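Local coordinates for hypothetical protein Lmaj011689 (Leishmania major, PDB 1YQF) that is of unknown function but belongs to the MAM33 family, is a sequence homologue of human p32 and packs as a three-chain assembly, at residues E74-R79 / V96-K101; C63-T68 / Y80-D85. All coordinates share one frame; numbering follows the deposited sequence.

Interaction 1. Residues E74-R79 / V96-K101; sequences EDLVVR and VYITQK
Strands 74-81 and 92-99 pair antiparallel in the middle of the sheet of this p32-like fold. The short segments run at 167° to each other. The tight part is the buried middle, the Val77-Tyr97 pair with the apolar row behind it. Val77 and Tyr97 are a hydrogen-bonded pair. Tyr97 N gives a nearly straight bond to Val77 O, 2.7 Å long and in the carbonyl plane. Val77 N answers to Tyr97 O at 2.9 Å. The Tyr97 ring has CG beside its own backbone N (chi1 -56°), which lays its edge along Val77 O. Further out on that edge, CE1 meets Arg79 CB at 4.0 Å. The Arg79 guanidinium stays oblique to the ring, and its NE makes a salt bridge to Asp66.

On the opposite face of the sheet from Val77 and Tyr97, Leu76 and Ile98 lie side by side, with Leu76 CD2 3.7 Å from Ile98 CG1. Val78 and Val96 continue this apolar row, and helix 156-168 packs on Val96 and Ile98.

The Asp75 to Gln100 end is looser and wetter. Asp75 and Thr99 still exchange two backbone hydrogen bonds, both 3.0 Å between N and O. The Thr99 N donor sits above the plane of the Asp75 carbonyl. A water also donates to Asp75 O and bonds Thr99 OG1, which also bonds Thr105 OG1. The Asp75 side chain is exposed. At the strand end, Glu74 and Gln100 point the same way with no direct bond. A second water joins them, donating to Glu74 OE2 at 2.7 Å and accepting from Gln100 NE2 at 2.8 Å. Backbone bonds thus run from Asp75 to Val77, and beyond them the buried Glu74 carboxylate has Arg169 on OE1 and water on OE2, so it is probably ionised.

Interaction 2. Residues C63-T68 / Y80-D85; sequences CTFDLT and YSTNQD
This is the open end of the beta hairpin of strands 64-71 and 74-81. Phe65 and Tyr80 form its hydrogen-bonded antiparallel pair. Phe65 N bonds Tyr80 O at 2.9 Å, and Tyr80 N bonds Phe65 O at 3.0 Å. Both donors lie nearly along the C=O axis. Tyr80 CG sits between its backbone N and carbonyl carbon, the crowded position (chi1 62°). This turns the ring across the neighbouring strand. Phe65 CB then lies over one ring face as a CH-pi contact, 3.5 Å from Tyr80 CZ. The two rings are near parallel, with planes at 20°, but are slid apart and barely overlap. Thr82 CG2 comes obliquely onto the Phe65 ring, 3.4 Å from CE1.

Past the strand end, Cys63 O continues the pairing. It accepts from Thr82 N at 3.0 Å and weakly from Ser81 OG. Ser81 OG also accepts from Asn83 N, which makes an ST turn and fixes the chain as it leaves the sheet.

Further out, helix 173-202 covers the aromatic side, where Tyr182 meets the Phe65 ring edge-to-face and also touches Tyr80. A third subunit holds the Asn83 amide: ND2 bonds Leu145 O and OD1 bonds Thr147 N of that chain. Tyr80 OH is buried 3.6 Å from Phe65 CB and has no polar partner.

How the interactions relate
Interactions 1 and 2 share strand 74-81 in one antiparallel sheet, with centres about 16 Å apart. Along the chain their segments alternate: 63-68, 74-79, 80-85, then 96-101. Strands 64-71, 74-81 and 92-99 are neighbours in the sheet in that order, an up-and-down meander. Strand 74-81 therefore pairs on both edges. They touch, among other places, where Val78 O meets Leu67 N at 2.8 Å, a probable hydrogen bond. Interaction 2 lies about 3 Å from the chain centre and reaches the third subunit. Interaction 1 is about 14 Å from that centre and touches Phe201 of the second subunit through Gln100. One strand thus belongs to both hairpins and links regions that meet different subunits.

Interaction 1. Residues E74-R79 / V96-K101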
ATOM      1  N   GLU A  74      20.047 -21.043 -15.068  1.00 42.42           N
ATOM      2  CA  GLU A  74      19.221 -20.004 -14.456  1.00 41.05           C
ATOM      3  C   GLU A  74      18.452 -20.565 -13.260  1.00 39.50           C
ATOM      4  O   GLU A  74      17.980 -21.695 -13.300  1.00 39.59           O
ATOM      5  CB  GLU A  74      18.217 -19.459 -15.476  1.00 41.12           C
ATOM      6  CG  GLU A  74      18.836 -18.840 -16.721  1.00 40.94           C
ATOM      7  CD  GLU A  74      17.823 -18.603 -17.827  1.00 41.89           C
ATOM      8  OE1 GLU A  74      16.631 -18.917 -17.628  1.00 42.22           O
ATOM      9  OE2 GLU A  74      18.221 -18.102 -18.898  1.00 42.27           O
ATOM     10  N   ASP A  75      18.325 -19.768 -12.204  1.00 37.49           N
ATOM     11  CA  ASP A  75      17.487 -20.121 -11.060  1.00 36.03           C
ATOM     12  C   ASP A  75      16.112 -19.481 -11.227  1.00 34.16           C
ATOM     13  O   ASP A  75      15.979 -18.264 -11.144  1.00 33.36           O
ATOM     14  CB  ASP A  75      18.132 -19.649  -9.758  1.00 36.29           C
ATOM     15  CG  ASP A  75      19.437 -20.360  -9.464  1.00 37.70           C
ATOM     16  OD1 ASP A  75      19.751 -21.450  -9.997  1.00 39.09           O
ATOM     17  OD2 ASP A  75      20.234 -19.836  -8.655  1.00 39.97           O
ATOM     18  N   LEU A  76      15.097 -20.307 -11.469  1.00 32.33           N
ATOM     19  CA  LEU A  76      13.732 -19.821 -11.652  1.00 31.00           C
ATOM     20  C   LEU A  76      12.929 -19.930 -10.358  1.00 30.21           C
ATOM     21  O   LEU A  76      13.050 -20.906  -9.623  1.00 30.20           O
ATOM     22  CB  LEU A  76      13.019 -20.591 -12.764  1.00 30.83           C
ATOM     23  CG  LEU A  76      13.744 -20.706 -14.110  1.00 31.07           C
ATOM     24  CD1 LEU A  76      12.944 -21.587 -15.057  1.00 31.92           C
ATOM     25  CD2 LEU A  76      13.979 -19.344 -14.730  1.00 29.68           C
ATOM     26  N   VAL A  77      12.117 -18.913 -10.086  1.00 29.37           N
ATOM     27  CA  VAL A  77      11.204 -18.927  -8.948  1.00 28.77           C
ATOM     28  C   VAL A  77       9.869 -18.330  -9.375  1.00 29.00           C
ATOM     29  O   VAL A  77       9.825 -17.222  -9.891  1.00 29.59           O
ATOM     30  CB  VAL A  77      11.761 -18.126  -7.753  1.00 28.42           C
ATOM     31  CG1 VAL A  77      10.765 -18.109  -6.599  1.00 27.41           C
ATOM     32  CG2 VAL A  77      13.094 -18.705  -7.281  1.00 27.72           C
ATOM     33  N   VAL A  78       8.786 -19.070  -9.166  1.00 28.96           N
ATOM     34  CA  VAL A  78       7.438 -18.564  -9.397  1.00 28.96           C
ATOM     35  C   VAL A  78       6.759 -18.459  -8.039  1.00 29.23           C
ATOM     36  O   VAL A  78       6.483 -19.466  -7.395  1.00 29.19           O
ATOM     37  CB  VAL A  78       6.625 -19.484 -10.320  1.00 28.65           C
ATOM     38  CG1 VAL A  78       5.218 -18.928 -10.527  1.00 27.74           C
ATOM     39  CG2 VAL A  78       7.337 -19.657 -11.658  1.00 28.73           C
ATOM     40  N   ARG A  79       6.498 -17.231  -7.611  1.00 29.57           N
ATOM     41  CA  ARG A  79       5.978 -16.961  -6.280  1.00 29.83           C
ATOM     42  C   ARG A  79       4.520 -16.544  -6.341  1.00 30.11           C
ATOM     43  O   ARG A  79       4.124 -15.752  -7.187  1.00 29.92           O
ATOM     44  CB  ARG A  79       6.812 -15.861  -5.624  1.00 29.82           C
ATOM     45  CG  ARG A  79       6.298 -15.399  -4.271  1.00 29.99           C
ATOM     46  CD  ARG A  79       7.279 -14.512  -3.541  1.00 30.07           C
ATOM     47  NE  ARG A  79       8.516 -15.216  -3.198  1.00 29.48           N
ATOM     48  CZ  ARG A  79       9.646 -14.621  -2.826  1.00 30.03           C
ATOM     49  NH1 ARG A  79       9.711 -13.302  -2.747  1.00 29.57           N
ATOM     50  NH2 ARG A  79      10.719 -15.343  -2.528  1.00 30.37           N
ATOM     51  N   VAL A  96       7.343 -14.021 -11.265  1.00 26.92           N
ATOM     52  CA  VAL A  96       8.329 -14.930 -11.835  1.00 26.82           C
ATOM     53  C   VAL A  96       9.710 -14.291 -11.749  1.00 26.86           C
ATOM     54  O   VAL A  96       9.921 -13.206 -12.268  1.00 27.52           O
ATOM     55  CB  VAL A  96       8.011 -15.245 -13.312  1.00 26.45           C
ATOM     56  CG1 VAL A  96       9.002 -16.249 -13.880  1.00 26.68           C
ATOM     57  CG2 VAL A  96       6.593 -15.772 -13.454  1.00 26.06           C
ATOM     58  N   TYR A  97      10.648 -14.972 -11.101  1.00 26.76           N
ATOM     59  CA  TYR A  97      12.015 -14.484 -10.981  1.00 26.62           C
ATOM     60  C   TYR A  97      12.963 -15.372 -11.781  1.00 27.42           C
ATOM     61  O   TYR A  97      12.918 -16.594 -11.682  1.00 27.58           O
ATOM     62  CB  TYR A  97      12.443 -14.433  -9.514  1.00 26.17           C
ATOM     63  CG  TYR A  97      11.522 -13.609  -8.642  1.00 24.07           C
ATOM     64  CD1 TYR A  97      10.383 -14.175  -8.074  1.00 23.62           C
ATOM     65  CD2 TYR A  97      11.783 -12.266  -8.387  1.00 22.40           C
ATOM     66  CE1 TYR A  97       9.523 -13.423  -7.274  1.00 23.07           C
ATOM     67  CE2 TYR A  97      10.928 -11.506  -7.588  1.00 22.28           C
ATOM     68  CZ  TYR A  97       9.802 -12.096  -7.034  1.00 22.60           C
ATOM     69  OH  TYR A  97       8.953 -11.366  -6.235  1.00 21.61           O
ATOM     70  N   ILE A  98      13.815 -14.744 -12.581  1.00 28.32           N
ATOM     71  CA  ILE A  98      14.821 -15.449 -13.367  1.00 28.75           C
ATOM     72  C   ILE A  98      16.166 -14.862 -12.967  1.00 29.34           C
ATOM     73  O   ILE A  98      16.469 -13.723 -13.300  1.00 29.71           O
ATOM     74  CB  ILE A  98      14.561 -15.264 -14.884  1.00 28.74           C
ATOM     75  CG1 ILE A  98      13.151 -15.743 -15.242  1.00 29.33           C
ATOM     76  CG2 ILE A  98      15.604 -16.021 -15.705  1.00 28.52           C
ATOM     77  CD1 ILE A  98      12.801 -15.631 -16.714  1.00 30.19           C
ATOM     78  N   THR A  99      16.960 -15.640 -12.240  1.00 30.01           N
ATOM     79  CA  THR A  99      18.238 -15.171 -11.720  1.00 30.66           C
ATOM     80  C   THR A  99      19.406 -15.800 -12.478  1.00 31.55           C
ATOM     81  O   THR A  99      19.510 -17.022 -12.581  1.00 31.31           O
ATOM     82  CB  THR A  99      18.338 -15.491 -10.215  1.00 30.76           C
ATOM     83  OG1 THR A  99      17.391 -14.698  -9.488  1.00 29.23           O
ATOM     84  CG2 THR A  99      19.701 -15.074  -9.646  1.00 30.29           C
ATOM     85  N   GLN A 100      20.284 -14.951 -12.999  1.00 32.51           N
ATOM     86  CA  GLN A 100      21.475 -15.392 -13.712  1.00 33.45           C
ATOM     87  C   GLN A 100      22.560 -15.814 -12.726  1.00 34.07           C
ATOM     88  O   GLN A 100      22.429 -15.611 -11.519  1.00 34.05           O
ATOM     89  CB  GLN A 100      22.009 -14.269 -14.607  1.00 33.53           C
ATOM     90  CG  GLN A 100      21.017 -13.738 -15.647  1.00 34.81           C
ATOM     91  CD  GLN A 100      20.660 -14.749 -16.730  1.00 35.56           C
ATOM     92  OE1 GLN A 100      21.347 -15.751 -16.909  1.00 37.24           O
ATOM     93  NE2 GLN A 100      19.582 -14.481 -17.453  1.00 36.14           N
ATOM     94  N   LYS A 101      23.629 -16.403 -13.255  1.00 34.94           N
ATOM     95  CA  LYS A 101      24.774 -16.833 -12.449  1.00 35.54           C
ATOM     96  C   LYS A 101      25.390 -15.662 -11.673  1.00 34.45           C
ATOM     97  O   LYS A 101      25.732 -15.798 -10.495  1.00 34.13           O
ATOM     98  CB  LYS A 101      25.824 -17.496 -13.353  1.00 36.44           C
ATOM     99  CG  LYS A 101      27.061 -18.023 -12.627  1.00 39.55           C
ATOM    100  CD  LYS A 101      27.747 -19.152 -13.401  1.00 43.21           C
ATOM    101  CE  LYS A 101      28.268 -18.701 -14.766  1.00 45.70           C
ATOM    102  NZ  LYS A 101      29.303 -17.636 -14.671  1.00 46.42           N
TER
HETATM  103  O   HOH W   1      17.783 -15.453 -19.397  1.00 28.76           O
HETATM  104  O   HOH W   2      15.253 -16.382  -9.320  1.00 22.11           O

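Interaction 2. Residues C63-T68 / Y80-D85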
ATOM      1  N   CYS A  63       1.049 -17.999   3.818  1.00 35.93           N
ATOM      2  CA  CYS A  63       0.300 -18.444   2.647  1.00 35.23           C
ATOM      3  C   CYS A  63       1.074 -18.160   1.358  1.00 34.42           C
ATOM      4  O   CYS A  63       0.504 -18.158   0.274  1.00 34.00           O
ATOM      5  CB  CYS A  63      -1.066 -17.762   2.619  1.00 35.15           C
ATOM      6  SG  CYS A  63      -2.233 -18.559   3.733  1.00 37.17           S
ATOM      7  N   THR A  64       2.377 -17.927   1.490  1.00 33.75           N
ATOM      8  CA  THR A  64       3.251 -17.683   0.352  1.00 33.36           C
ATOM      9  C   THR A  64       3.939 -18.981  -0.055  1.00 33.69           C
ATOM     10  O   THR A  64       4.423 -19.725   0.793  1.00 33.71           O
ATOM     11  CB  THR A  64       4.310 -16.642   0.717  1.00 32.92           C
ATOM     12  OG1 THR A  64       3.673 -15.449   1.188  1.00 32.90           O
ATOM     13  CG2 THR A  64       5.078 -16.190  -0.516  1.00 32.47           C
ATOM     14  N   PHE A  65       3.985 -19.238  -1.356  1.00 34.22           N
ATOM     15  CA  PHE A  65       4.619 -20.435  -1.890  1.00 34.81           C
ATOM     16  C   PHE A  65       5.534 -20.085  -3.054  1.00 34.73           C
ATOM     17  O   PHE A  65       5.237 -19.199  -3.849  1.00 34.58           O
ATOM     18  CB  PHE A  65       3.565 -21.440  -2.354  1.00 35.15           C
ATOM     19  CG  PHE A  65       2.683 -21.948  -1.251  1.00 37.21           C
ATOM     20  CD1 PHE A  65       1.559 -21.232  -0.858  1.00 39.70           C
ATOM     21  CD2 PHE A  65       2.967 -23.150  -0.612  1.00 39.31           C
ATOM     22  CE1 PHE A  65       0.732 -21.702   0.165  1.00 40.80           C
ATOM     23  CE2 PHE A  65       2.144 -23.631   0.410  1.00 40.53           C
ATOM     24  CZ  PHE A  65       1.027 -22.905   0.798  1.00 40.93           C
ATOM     25  N   ASP A  66       6.647 -20.800  -3.140  1.00 35.11           N
ATOM     26  CA  ASP A  66       7.613 -20.638  -4.211  1.00 35.53           C
ATOM     27  C   ASP A  66       7.719 -21.943  -4.982  1.00 35.93           C
ATOM     28  O   ASP A  66       7.925 -23.001  -4.393  1.00 35.92           O
ATOM     29  CB  ASP A  66       8.987 -20.298  -3.633  1.00 35.54           C
ATOM     30  CG  ASP A  66       9.120 -18.844  -3.256  1.00 35.71           C
ATOM     31  OD1 ASP A  66       8.095 -18.128  -3.217  1.00 37.46           O
ATOM     32  OD2 ASP A  66      10.223 -18.332  -2.976  1.00 36.38           O
ATOM     33  N   LEU A  67       7.575 -21.859  -6.298  1.00 36.49           N
ATOM     34  CA  LEU A  67       7.883 -22.972  -7.183  1.00 36.82           C
ATOM     35  C   LEU A  67       9.287 -22.726  -7.704  1.00 37.12           C
ATOM     36  O   LEU A  67       9.524 -21.730  -8.377  1.00 36.73           O
ATOM     37  CB  LEU A  67       6.897 -23.015  -8.343  1.00 36.89           C
ATOM     38  CG  LEU A  67       5.484 -23.463  -7.979  1.00 37.53           C
ATOM     39  CD1 LEU A  67       4.507 -23.103  -9.086  1.00 38.08           C
ATOM     40  CD2 LEU A  67       5.472 -24.956  -7.723  1.00 37.30           C
ATOM     41  N   THR A  68      10.216 -23.623  -7.385  1.00 38.04           N
ATOM     42  CA  THR A  68      11.613 -23.473  -7.791  1.00 38.96           C
ATOM     43  C   THR A  68      12.041 -24.554  -8.776  1.00 40.40           C
ATOM     44  O   THR A  68      11.585 -25.690  -8.704  1.00 40.61           O
ATOM     45  CB  THR A  68      12.539 -23.518  -6.563  1.00 38.62           C
ATOM     46  OG1 THR A  68      12.403 -24.779  -5.888  1.00 38.86           O
ATOM     47  CG2 THR A  68      12.130 -22.481  -5.524  1.00 37.80           C
ATOM     48  N   TYR A  80       3.724 -17.082  -5.428  1.00 30.73           N
ATOM     49  CA  TYR A  80       2.313 -16.730  -5.328  1.00 31.56           C
ATOM     50  C   TYR A  80       1.820 -16.874  -3.903  1.00 32.45           C
ATOM     51  O   TYR A  80       2.479 -17.482  -3.062  1.00 32.95           O
ATOM     52  CB  TYR A  80       1.472 -17.617  -6.241  1.00 31.46           C
ATOM     53  CG  TYR A  80       1.546 -19.085  -5.895  1.00 31.99           C
ATOM     54  CD1 TYR A  80       2.656 -19.843  -6.248  1.00 32.60           C
ATOM     55  CD2 TYR A  80       0.507 -19.717  -5.215  1.00 32.72           C
ATOM     56  CE1 TYR A  80       2.734 -21.190  -5.932  1.00 33.66           C
ATOM     57  CE2 TYR A  80       0.575 -21.069  -4.898  1.00 32.97           C
ATOM     58  CZ  TYR A  80       1.691 -21.798  -5.261  1.00 33.39           C
ATOM     59  OH  TYR A  80       1.775 -23.135  -4.948  1.00 34.46           O
ATOM     60  N   SER A  81       0.642 -16.319  -3.655  1.00 33.35           N
ATOM     61  CA  SER A  81      -0.016 -16.408  -2.362  1.00 34.01           C
ATOM     62  C   SER A  81      -1.371 -17.074  -2.564  1.00 35.65           C
ATOM     63  O   SER A  81      -2.031 -16.854  -3.585  1.00 35.83           O
ATOM     64  CB  SER A  81      -0.194 -15.011  -1.758  1.00 33.63           C
ATOM     65  OG  SER A  81      -0.894 -15.066  -0.524  1.00 32.52           O
ATOM     66  N   THR A  82      -1.786 -17.885  -1.595  1.00 37.57           N
ATOM     67  CA  THR A  82      -3.097 -18.532  -1.645  1.00 39.40           C
ATOM     68  C   THR A  82      -4.152 -17.670  -0.951  1.00 41.59           C
ATOM     69  O   THR A  82      -5.307 -18.073  -0.834  1.00 41.28           O
ATOM     70  CB  THR A  82      -3.043 -19.926  -1.001  1.00 38.98           C
ATOM     71  OG1 THR A  82      -2.674 -19.817   0.387  1.00 39.69           O
ATOM     72  CG2 THR A  82      -1.945 -20.771  -1.623  1.00 38.16           C
ATOM     73  N   ASN A  83      -3.740 -16.492  -0.485  1.00 44.79           N
ATOM     74  CA  ASN A  83      -4.669 -15.495   0.040  1.00 47.56           C
ATOM     75  C   ASN A  83      -5.415 -14.840  -1.107  1.00 51.32           C
ATOM     76  O   ASN A  83      -4.859 -14.630  -2.190  1.00 51.51           O
ATOM     77  CB  ASN A  83      -3.935 -14.416   0.847  1.00 46.97           C
ATOM     78  CG  ASN A  83      -3.736 -14.802   2.301  1.00 45.95           C
ATOM     79  OD1 ASN A  83      -4.587 -15.462   2.900  1.00 42.87           O
ATOM     80  ND2 ASN A  83      -2.609 -14.384   2.878  1.00 44.29           N
ATOM     81  N   GLN A  84      -6.674 -14.510  -0.851  1.00 56.02           N
ATOM     82  CA  GLN A  84      -7.527 -13.879  -1.850  1.00 59.85           C
ATOM     83  C   GLN A  84      -7.983 -12.510  -1.353  1.00 63.26           C
ATOM     84  O   GLN A  84      -8.239 -12.321  -0.154  1.00 63.45           O
ATOM     85  CB  GLN A  84      -8.734 -14.765  -2.168  1.00 60.01           C
ATOM     86  CG  GLN A  84      -9.555 -15.166  -0.956  1.00 60.43           C
ATOM     87  CD  GLN A  84     -10.292 -16.482  -1.142  1.00 61.53           C
ATOM     88  OE1 GLN A  84     -10.884 -16.726  -2.197  1.00 62.27           O
ATOM     89  NE2 GLN A  84     -10.266 -17.328  -0.114  1.00 61.45           N
ATOM     90  N   ASP A  85      -8.066 -11.560  -2.284  1.00 67.50           N
ATOM     91  CA  ASP A  85      -8.503 -10.203  -1.979  1.00 70.88           C
ATOM     92  C   ASP A  85     -10.030 -10.181  -1.891  1.00 72.97           C
ATOM     93  O   ASP A  85     -10.708 -10.855  -2.674  1.00 73.40           O
ATOM     94  CB  ASP A  85      -8.011  -9.251  -3.076  1.00 71.43           C
ATOM     95  CG  ASP A  85      -7.896  -7.805  -2.603  1.00 72.97           C
ATOM     96  OD1 ASP A  85      -8.273  -7.409  -1.477  1.00 74.26           O
ATOM     97  OD2 ASP A  85      -7.410  -6.963  -3.391  1.00 74.74           O
TER